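Local coordinates for protein cytosine-specific methyltransferase (PDB 3G7U) that probably transfers a methyl group from S-adenosyl-L-methionine to C5 of cytosine in DNA, as a prophage-encoded member of the C5-methyltransferase family, at residues G18-G23 with Q233-V238; G13-G18 with I354-I359; P79-F84 with E126-I131; G122-K127 with T163-I168. All blocks are in the same frame, centred on the assembly; numbering follows the deposited sequence.

Contact 1 of 4, residues G18-G23 with Q233-V238; sequences GAARAG and QIPRNV
A20 and R21, on the last turn of helix 14-22, meet Q233, P235 and V238 in a surface contact between the first helix of the Rossmann-like methyltransferase core and the loop joining helices 225-231 and 241-248. The polar half is an arginine holding a backbone carbonyl. R21 NE donates to Q233 O at 2.8 Å, nearly straight with an N-H...O angle of 165°, and the oxygen sits at the guanidinium edge, within its plane. R21 NH2 adds a weak bond to the same Q233 O at 3.3 Å; it also binds the carbonyls of K229 and G232, so the group gathers several backbone oxygens from the end of helix 225-231 and just beyond. The Q233 side chain crosses R21 at about a right angle and sets OE1 over one face of the guanidinium, while OE1 itself is taken by K229 NZ. Helix 14-22 ends here in a Schellman motif, with G23 at positive phi, and P235 opens a type II turn that closes at V238. The apolar half is carried by P235 and V238, the first and last residues of that turn. P235 CG fits against R21 CG at 3.6 Å and against A20 CB at 3.7 Å, and V238 CG2 approaches A20 CB more loosely, at 4.1 Å. P331 and W333 touch the R21 side chain as well, and E357 of helix 353-367 also touches it.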
# COMPACT_ATOMS: atom_id res chain seq x y z
N GLY A 18 -3.62 -5.02 -3.70
CA GLY A 18 -4.35 -5.94 -2.81
C GLY A 18 -5.70 -6.32 -3.40
O GLY A 18 -6.06 -7.49 -3.42
N ALA A 19 -6.45 -5.32 -3.91
CA ALA A 19 -7.76 -5.60 -4.48
C ALA A 19 -7.64 -6.50 -5.68
O ALA A 19 -8.40 -7.49 -5.82
CB ALA A 19 -8.46 -4.27 -4.86
N ALA A 20 -6.71 -6.19 -6.57
CA ALA A 20 -6.56 -6.91 -7.83
C ALA A 20 -6.14 -8.36 -7.59
O ALA A 20 -6.65 -9.30 -8.23
CB ALA A 20 -5.53 -6.19 -8.75
N ARG A 21 -5.24 -8.56 -6.64
CA ARG A 21 -4.79 -9.92 -6.31
C ARG A 21 -5.93 -10.75 -5.63
O ARG A 21 -6.05 -11.96 -5.85
CB ARG A 21 -3.53 -9.89 -5.43
CG ARG A 21 -2.25 -9.58 -6.18
CD ARG A 21 -1.07 -9.68 -5.24
NE ARG A 21 0.16 -9.96 -5.96
CZ ARG A 21 1.38 -9.83 -5.45
NH1 ARG A 21 1.54 -9.39 -4.22
NH2 ARG A 21 2.44 -10.16 -6.20
N ALA A 22 -6.80 -10.07 -4.89
CA ALA A 22 -7.96 -10.68 -4.25
C ALA A 22 -9.06 -11.03 -5.24
O ALA A 22 -9.99 -11.73 -4.86
CB ALA A 22 -8.53 -9.76 -3.16
N GLY A 23 -8.96 -10.56 -6.48
CA GLY A 23 -9.93 -10.92 -7.52
C GLY A 23 -10.82 -9.80 -8.05
O GLY A 23 -11.54 -10.01 -9.02
N GLN A 233 2.38 -13.79 -9.05
CA GLN A 233 1.02 -13.41 -8.66
C GLN A 233 0.67 -12.03 -9.23
O GLN A 233 0.28 -11.10 -8.48
CB GLN A 233 0.82 -13.50 -7.16
CG GLN A 233 0.91 -14.94 -6.63
CD GLN A 233 0.70 -15.03 -5.13
OE1 GLN A 233 0.16 -14.11 -4.51
NE2 GLN A 233 1.14 -16.16 -4.54
N ILE A 234 0.87 -11.91 -10.54
CA ILE A 234 0.52 -10.70 -11.28
C ILE A 234 -0.94 -10.83 -11.72
O ILE A 234 -1.24 -11.71 -12.54
CB ILE A 234 1.40 -10.53 -12.55
CG1 ILE A 234 2.92 -10.65 -12.24
CG2 ILE A 234 1.04 -9.22 -13.25
CD1 ILE A 234 3.82 -10.51 -13.43
N PRO A 235 -1.86 -9.99 -11.19
CA PRO A 235 -3.26 -10.07 -11.63
C PRO A 235 -3.43 -9.77 -13.10
O PRO A 235 -2.56 -9.12 -13.71
CB PRO A 235 -3.97 -9.03 -10.75
CG PRO A 235 -3.05 -8.86 -9.57
CD PRO A 235 -1.69 -8.93 -10.17
N ARG A 236 -4.51 -10.28 -13.68
CA ARG A 236 -4.79 -10.08 -15.10
C ARG A 236 -4.84 -8.58 -15.37
O ARG A 236 -5.41 -7.81 -14.58
CB ARG A 236 -6.12 -10.76 -15.48
CG ARG A 236 -6.52 -10.68 -16.97
CD ARG A 236 -7.81 -11.48 -17.23
NE ARG A 236 -8.76 -11.29 -16.13
CZ ARG A 236 -9.73 -10.37 -16.09
NH1 ARG A 236 -10.52 -10.30 -15.02
NH2 ARG A 236 -9.94 -9.55 -17.12
N ASN A 237 -4.16 -8.18 -16.45
CA ASN A 237 -4.14 -6.79 -16.95
C ASN A 237 -3.33 -5.79 -16.09
O ASN A 237 -3.29 -4.59 -16.38
CB ASN A 237 -5.55 -6.26 -17.17
CG ASN A 237 -6.27 -7.00 -18.28
OD1 ASN A 237 -5.72 -7.21 -19.36
ND2 ASN A 237 -7.50 -7.41 -18.01
N VAL A 238 -2.64 -6.30 -15.08
CA VAL A 238 -1.88 -5.45 -14.16
C VAL A 238 -0.40 -5.58 -14.50
O VAL A 238 0.03 -6.64 -14.94
CB VAL A 238 -2.20 -5.88 -12.70
CG1 VAL A 238 -1.21 -5.30 -11.68
CG2 VAL A 238 -3.68 -5.51 -12.38

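Contact 2 of 4, residues G13-G18 with I354-I359; sequences GGLSLG and IVAEYI
G18 and A356 face each other where helices 14-22 and 353-367 cross, and the alanine methyl points toward the neighbouring helix. A356 CB rests on the bare backbone of G18, 3.7 Å from G18 CA. With no side chain on that glycine, the axes of the local segments approach to 7.4 Å, at a crossing angle of -42°. G18 CA comes within 3.5 Å of E357 N, a backbone-to-backbone approach made possible by the missing side chain of G18. E357 CA in turn makes a CA-H...O contact with G18 O. L15 closes the flank: it starts out away from helix 353-367, with CG anti to the backbone N (chi1 -170°), and chi2 of 71° brings CD1 back to A356 CB, 3.8 Å away. G14 O lies 3.9 Å from the same A356 CB, so the methyl meets a carbonyl, a CA and a branch tip. E357 lays CB and CG beside G18 O before its extended chain leads away to a salt bridge with K229. V355 and I359 pack on F166 and I168, and L15 and I359 share L116, so the two helices lie side by side on the same face of the sheet. Close glycine-alanine packing here joins the C-terminal helix to the one following the glycine-rich turn after strand 4-8, a turn that in class I methyltransferases binds the cofactor and probably does so here.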
# COMPACT_ATOMS: atom_id res chain seq x y z
N GLY A 13 -0.87 2.67 -5.42
CA GLY A 13 -1.69 1.49 -5.61
C GLY A 13 -1.39 0.29 -4.73
O GLY A 13 -1.58 -0.85 -5.16
N GLY A 14 -0.90 0.52 -3.52
CA GLY A 14 -0.78 -0.58 -2.53
C GLY A 14 -2.14 -1.29 -2.31
O GLY A 14 -2.22 -2.51 -2.39
N LEU A 15 -3.19 -0.52 -2.01
CA LEU A 15 -4.51 -1.10 -1.74
C LEU A 15 -5.09 -1.63 -3.04
O LEU A 15 -5.75 -2.66 -3.04
CB LEU A 15 -5.42 -0.02 -1.14
CG LEU A 15 -6.75 -0.49 -0.59
CD1 LEU A 15 -6.48 -1.31 0.73
CD2 LEU A 15 -7.59 0.75 -0.27
N SER A 16 -4.82 -0.94 -4.15
CA SER A 16 -5.24 -1.41 -5.49
C SER A 16 -4.68 -2.78 -5.83
O SER A 16 -5.38 -3.66 -6.36
CB SER A 16 -4.78 -0.45 -6.59
OG SER A 16 -5.60 0.69 -6.64
N LEU A 17 -3.40 -2.97 -5.52
CA LEU A 17 -2.75 -4.27 -5.84
C LEU A 17 -3.36 -5.36 -4.96
O LEU A 17 -3.59 -6.48 -5.41
CB LEU A 17 -1.24 -4.19 -5.61
CG LEU A 17 -0.49 -5.52 -5.82
CD1 LEU A 17 -0.83 -6.11 -7.23
CD2 LEU A 17 1.02 -5.30 -5.64
N GLY A 18 -3.62 -5.02 -3.70
CA GLY A 18 -4.35 -5.94 -2.81
C GLY A 18 -5.70 -6.32 -3.40
O GLY A 18 -6.06 -7.49 -3.42
N ILE A 354 0.40 -6.96 0.74
CA ILE A 354 0.17 -8.28 1.33
C ILE A 354 -1.02 -8.23 2.32
O ILE A 354 -1.90 -9.08 2.26
CB ILE A 354 1.46 -8.75 2.02
CG1 ILE A 354 2.53 -8.98 0.96
CG2 ILE A 354 1.17 -10.00 2.90
CD1 ILE A 354 3.93 -9.39 1.58
N VAL A 355 -1.02 -7.24 3.22
CA VAL A 355 -2.12 -6.99 4.13
C VAL A 355 -3.40 -6.68 3.35
O VAL A 355 -4.44 -7.30 3.60
CB VAL A 355 -1.82 -5.81 5.06
CG1 VAL A 355 -3.04 -5.47 5.90
CG2 VAL A 355 -0.61 -6.14 5.96
N ALA A 356 -3.31 -5.76 2.38
CA ALA A 356 -4.48 -5.42 1.56
C ALA A 356 -5.08 -6.64 0.88
O ALA A 356 -6.32 -6.81 0.94
CB ALA A 356 -4.12 -4.32 0.51
N GLU A 357 -4.25 -7.51 0.30
CA GLU A 357 -4.75 -8.70 -0.39
C GLU A 357 -5.53 -9.61 0.55
O GLU A 357 -6.62 -10.10 0.22
CB GLU A 357 -3.63 -9.52 -1.01
CG GLU A 357 -4.19 -10.70 -1.89
CD GLU A 357 -3.10 -11.62 -2.36
OE1 GLU A 357 -1.91 -11.33 -2.08
OE2 GLU A 357 -3.43 -12.63 -3.01
N TYR A 358 -4.97 -9.81 1.74
CA TYR A 358 -5.60 -10.70 2.69
C TYR A 358 -7.00 -10.27 3.08
O TYR A 358 -7.92 -11.08 3.00
CB TYR A 358 -4.74 -10.92 3.92
CG TYR A 358 -5.01 -12.27 4.57
CD1 TYR A 358 -4.25 -13.40 4.21
CD2 TYR A 358 -6.03 -12.44 5.51
CE1 TYR A 358 -4.48 -14.65 4.78
CE2 TYR A 358 -6.27 -13.69 6.08
CZ TYR A 358 -5.49 -14.79 5.71
OH TYR A 358 -5.70 -16.05 6.26
N ILE A 359 -7.12 -9.00 3.50
CA ILE A 359 -8.39 -8.41 3.93
C ILE A 359 -9.41 -8.37 2.79
O ILE A 359 -10.56 -8.77 2.98
CB ILE A 359 -8.19 -6.98 4.49
CG1 ILE A 359 -7.18 -6.97 5.67
CG2 ILE A 359 -9.52 -6.32 4.87
CD1 ILE A 359 -7.54 -7.90 6.86

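Contact 3 of 4, residues P79-F84 with E126-I131; sequences PPCQGF and EKYSGI
G83 and Y128 are the nearest residues across the contact, yet their CA atoms stay 8.2 Å apart, so the loop after strand 74-77 and the turn leading into helix 129-140 are bridged by side chains. The phenol does most of the work. Y128 OH donates a short bond of 2.5 Å to G83 O, arriving in the carbonyl plane on a lone pair; G83 N lies close to the hydroxyl as well, but at an angle too poor for a bond. C81 SG sits over one face of the Y128 ring, 4.2 Å from the centroid and displaced toward the rim, a Cys sulfur-aromatic contact. SG is anti to the backbone N (chi1 176°), which turns it to that face. K127 CG covers the centre of the opposite face, and the ring is thereby clasped from two sides. Q82 crosses the tyrosine at about a right angle, packing CB 3.2 Å from Y128 OH and placing OE1 near the ring edge; its amide is fixed by N97 and by S85 O. A water links G83 O to K127 NZ, accepting from the lysine at 2.6 Å, and G83 O also takes a weak bond from Q125 NE2. C81, in the Pro-Cys motif, is the predicted active-site residue, the nucleophile in this family, and the hydroxyl bond to G83 O and the ring against SG would probably limit movement of the loop carrying it.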
# COMPACT_ATOMS: atom_id res chain seq x y z
N PRO A 79 -9.29 7.58 3.18
CA PRO A 79 -9.74 8.93 3.42
C PRO A 79 -8.75 9.65 4.33
O PRO A 79 -8.33 9.07 5.34
CB PRO A 79 -11.08 8.73 4.12
CG PRO A 79 -11.09 7.41 4.62
CD PRO A 79 -10.25 6.59 3.69
N PRO A 80 -8.36 10.88 3.97
CA PRO A 80 -7.40 11.60 4.79
C PRO A 80 -8.05 12.04 6.08
O PRO A 80 -9.26 12.09 6.20
CB PRO A 80 -7.06 12.83 3.94
CG PRO A 80 -7.65 12.57 2.58
CD PRO A 80 -8.81 11.68 2.83
N CYS A 81 -7.23 12.35 7.05
CA CYS A 81 -7.72 12.78 8.32
C CYS A 81 -6.64 13.70 8.85
O CYS A 81 -5.47 13.44 8.61
CB CYS A 81 -7.88 11.55 9.22
SG CYS A 81 -8.38 11.89 10.89
N GLN A 82 -7.04 14.76 9.56
CA GLN A 82 -6.11 15.65 10.27
C GLN A 82 -5.17 14.85 11.22
O GLN A 82 -3.97 15.12 11.27
CB GLN A 82 -6.88 16.73 11.03
CG GLN A 82 -6.02 17.72 11.81
CD GLN A 82 -6.82 18.66 12.72
OE1 GLN A 82 -8.04 18.82 12.56
NE2 GLN A 82 -6.14 19.29 13.67
N GLY A 83 -5.73 13.87 11.94
CA GLY A 83 -4.93 12.91 12.71
C GLY A 83 -4.16 13.55 13.85
O GLY A 83 -4.69 14.39 14.58
N PHE A 84 -2.89 13.17 13.98
CA PHE A 84 -2.00 13.74 15.02
C PHE A 84 -1.42 15.13 14.66
O PHE A 84 -0.66 15.69 15.45
CB PHE A 84 -0.86 12.77 15.36
CG PHE A 84 -1.29 11.52 16.10
CD1 PHE A 84 -1.97 11.60 17.31
CD2 PHE A 84 -0.96 10.26 15.60
CE1 PHE A 84 -2.36 10.45 18.00
CE2 PHE A 84 -1.34 9.10 16.29
CZ PHE A 84 -2.04 9.19 17.49
N GLU A 126 -10.66 11.57 20.20
CA GLU A 126 -11.91 12.15 20.66
C GLU A 126 -12.35 13.35 19.84
O GLU A 126 -13.55 13.51 19.56
CB GLU A 126 -11.84 12.54 22.15
CG GLU A 126 -12.23 11.42 23.11
CD GLU A 126 -13.49 10.67 22.66
OE1 GLU A 126 -14.57 11.30 22.47
OE2 GLU A 126 -13.40 9.42 22.51
N LYS A 127 -11.39 14.16 19.42
CA LYS A 127 -11.66 15.36 18.65
C LYS A 127 -12.20 15.09 17.24
O LYS A 127 -12.69 16.02 16.58
CB LYS A 127 -10.41 16.22 18.54
CG LYS A 127 -9.29 15.56 17.80
CD LYS A 127 -8.35 16.63 17.35
CE LYS A 127 -6.94 16.14 17.39
NZ LYS A 127 -6.04 17.29 17.72
N TYR A 128 -12.12 13.83 16.79
CA TYR A 128 -12.68 13.43 15.49
C TYR A 128 -13.94 12.60 15.62
O TYR A 128 -14.52 12.20 14.61
CB TYR A 128 -11.66 12.65 14.67
CG TYR A 128 -10.40 13.41 14.48
CD1 TYR A 128 -10.42 14.76 14.11
CD2 TYR A 128 -9.18 12.80 14.69
CE1 TYR A 128 -9.25 15.47 13.95
CE2 TYR A 128 -8.00 13.49 14.53
CZ TYR A 128 -8.05 14.83 14.16
OH TYR A 128 -6.87 15.52 14.02
N SER A 129 -14.36 12.34 16.86
CA SER A 129 -15.54 11.52 17.08
C SER A 129 -16.78 12.14 16.41
O SER A 129 -17.63 11.41 15.92
CB SER A 129 -15.79 11.32 18.56
OG SER A 129 -16.19 12.55 19.12
N GLY A 130 -16.84 13.48 16.37
CA GLY A 130 -17.88 14.22 15.64
C GLY A 130 -17.93 13.90 14.14
O GLY A 130 -18.99 13.54 13.62
N ILE A 131 -16.80 14.01 13.46
CA ILE A 131 -16.75 13.68 12.03
C ILE A 131 -16.87 12.19 11.75
O ILE A 131 -17.45 11.83 10.74
CB ILE A 131 -15.55 14.33 11.27
CG1 ILE A 131 -14.21 13.74 11.71
CG2 ILE A 131 -15.54 15.86 11.44
CD1 ILE A 131 -13.09 13.96 10.71
O HOH W 1 -4.10 16.94 16.01

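Contact 4 of 4, residues G122-K127 with T163-I168; sequences GIMQEK and TRYFFI
I123 and M124 pack on Y165 and F167, joining a type I turn just after the Glu-Asn-Val motif of the C5-methyltransferases, at the end of strand 114-119, to the neighbouring antiparallel strand 163-171 of the central sheet. The tight part is the buried I123: its CG2 presses on Y165 CD2 at 3.5 Å, and the same methyl reaches the edge of F167, 4.1 Å from CZ. The isoleucine and F167 slide past each other in opposite directions, and I123 also touches C81, so this packing continues to the predicted active-site cysteine. M124 lays CG over the face of Y165 in a CH-pi contact, 4.0 Å from the ring centroid. Around M124, which like both rings is partly exposed, the fit is looser. Its chain bends at chi2 and chi3, bringing SD to 4.9 Å from the Y165 centroid, a Met-aromatic contact, and meeting F167 tip to tip. There SD lies in the plane of the F167 ring, a second such contact, at the edge, 5.2 Å from the centroid. P148 of strand 143-152 lies against both M124 and F167, and a bound glycerol comes near the latter. M124 CE ends 3.9 Å from F167 CE1.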
# COMPACT_ATOMS: atom_id res chain seq x y z
N GLY A 122 -4.39 7.81 14.77
CA GLY A 122 -4.69 9.23 14.79
C GLY A 122 -6.18 9.40 14.59
O GLY A 122 -6.80 10.32 15.14
N ILE A 123 -6.76 8.50 13.80
CA ILE A 123 -8.19 8.54 13.43
C ILE A 123 -9.13 8.39 14.64
O ILE A 123 -10.18 9.06 14.72
CB ILE A 123 -8.48 7.48 12.28
CG1 ILE A 123 -9.93 7.51 11.77
CG2 ILE A 123 -8.11 6.06 12.71
CD1 ILE A 123 -10.41 8.84 11.33
N MET A 124 -8.74 7.59 15.64
CA MET A 124 -9.67 7.29 16.73
C MET A 124 -9.76 8.34 17.82
O MET A 124 -10.49 8.14 18.79
CB MET A 124 -9.41 5.90 17.33
CG MET A 124 -9.51 4.79 16.32
SD MET A 124 -11.12 4.79 15.49
CE MET A 124 -11.41 3.10 15.76
N GLN A 125 -9.06 9.47 17.66
CA GLN A 125 -9.10 10.53 18.67
C GLN A 125 -10.47 11.17 18.94
O GLN A 125 -11.30 11.31 18.04
CB GLN A 125 -8.08 11.62 18.37
CG GLN A 125 -6.65 11.17 18.43
CD GLN A 125 -5.71 12.30 18.05
OE1 GLN A 125 -5.45 13.21 18.85
NE2 GLN A 125 -5.22 12.27 16.82
N GLU A 126 -10.66 11.57 20.20
CA GLU A 126 -11.91 12.15 20.66
C GLU A 126 -12.35 13.35 19.84
O GLU A 126 -13.55 13.51 19.56
CB GLU A 126 -11.84 12.54 22.15
CG GLU A 126 -12.23 11.42 23.11
CD GLU A 126 -13.49 10.67 22.66
OE1 GLU A 126 -14.57 11.30 22.47
OE2 GLU A 126 -13.40 9.42 22.51
N LYS A 127 -11.39 14.16 19.42
CA LYS A 127 -11.66 15.36 18.65
C LYS A 127 -12.20 15.09 17.24
O LYS A 127 -12.69 16.02 16.58
CB LYS A 127 -10.41 16.22 18.54
CG LYS A 127 -9.29 15.56 17.80
CD LYS A 127 -8.35 16.63 17.35
CE LYS A 127 -6.94 16.14 17.39
NZ LYS A 127 -6.04 17.29 17.72
N THR A 163 1.14 -0.56 11.86
CA THR A 163 -0.26 -0.85 12.15
C THR A 163 -1.17 0.03 11.30
O THR A 163 -0.80 1.12 10.90
CB THR A 163 -0.61 -0.71 13.65
OG1 THR A 163 -0.34 0.62 14.07
CG2 THR A 163 0.22 -1.66 14.50
N ARG A 164 -2.39 -0.47 11.04
CA ARG A 164 -3.33 0.17 10.13
C ARG A 164 -4.73 -0.12 10.65
O ARG A 164 -4.95 -1.23 11.11
CB ARG A 164 -3.22 -0.52 8.76
CG ARG A 164 -3.50 0.37 7.56
CD ARG A 164 -2.24 1.10 7.14
NE ARG A 164 -2.53 2.24 6.27
CZ ARG A 164 -1.60 3.02 5.73
NH1 ARG A 164 -1.95 4.04 4.96
NH2 ARG A 164 -0.32 2.80 5.97
N TYR A 165 -5.67 0.82 10.53
CA TYR A 165 -7.07 0.52 10.83
C TYR A 165 -7.79 0.27 9.52
O TYR A 165 -7.54 0.97 8.53
CB TYR A 165 -7.74 1.72 11.47
CG TYR A 165 -7.43 1.94 12.94
CD1 TYR A 165 -8.06 1.20 13.94
CD2 TYR A 165 -6.55 2.95 13.31
CE1 TYR A 165 -7.79 1.45 15.30
CE2 TYR A 165 -6.27 3.21 14.68
CZ TYR A 165 -6.89 2.45 15.65
OH TYR A 165 -6.64 2.72 16.97
N PHE A 166 -8.68 -0.72 9.49
CA PHE A 166 -9.58 -0.91 8.36
C PHE A 166 -11.01 -0.78 8.83
O PHE A 166 -11.39 -1.36 9.84
CB PHE A 166 -9.37 -2.26 7.76
CG PHE A 166 -8.07 -2.39 7.02
CD1 PHE A 166 -8.00 -2.11 5.66
CD2 PHE A 166 -6.90 -2.78 7.68
CE1 PHE A 166 -6.77 -2.24 4.95
CE2 PHE A 166 -5.67 -2.89 6.97
CZ PHE A 166 -5.62 -2.63 5.61
N PHE A 167 -11.80 0.00 8.08
CA PHE A 167 -13.20 0.24 8.39
C PHE A 167 -14.00 -0.32 7.23
O PHE A 167 -13.83 0.16 6.12
CB PHE A 167 -13.48 1.72 8.53
CG PHE A 167 -12.72 2.37 9.66
CD1 PHE A 167 -13.19 2.31 10.96
CD2 PHE A 167 -11.51 3.03 9.41
CE1 PHE A 167 -12.47 2.91 12.02
CE2 PHE A 167 -10.78 3.62 10.45
CZ PHE A 167 -11.26 3.56 11.75
N ILE A 168 -14.83 -1.36 7.49
CA ILE A 168 -15.50 -2.10 6.40
C ILE A 168 -17.02 -2.00 6.61
O ILE A 168 -17.51 -2.05 7.74
CB ILE A 168 -15.04 -3.58 6.35
CG1 ILE A 168 -13.57 -3.66 5.95
CG2 ILE A 168 -15.89 -4.41 5.35
CD1 ILE A 168 -12.92 -4.98 6.31

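The four contacts form two pairs in one Rossmann-like domain, one reaching from near the chain's centre to the surface, the other around the active-site loop. Contacts 1 and 2 share helix 14-22 and G18, with centres about 9 Å apart; contacts 3 and 4 share E126 and K127, with centres about 8 Å apart. Contact 3 holds the predicted active-site cysteine and contact 4 touches it. The centres of contacts 1 and 3 lie about 32 Å apart. Contacts 2 and 4 meet through strand 163-171, whose alternate side chains face helix 353-367 and the 122-127 turn respectively. Along the chain 354-359 comes last, so the C-terminal helix returns to the first helix of the domain.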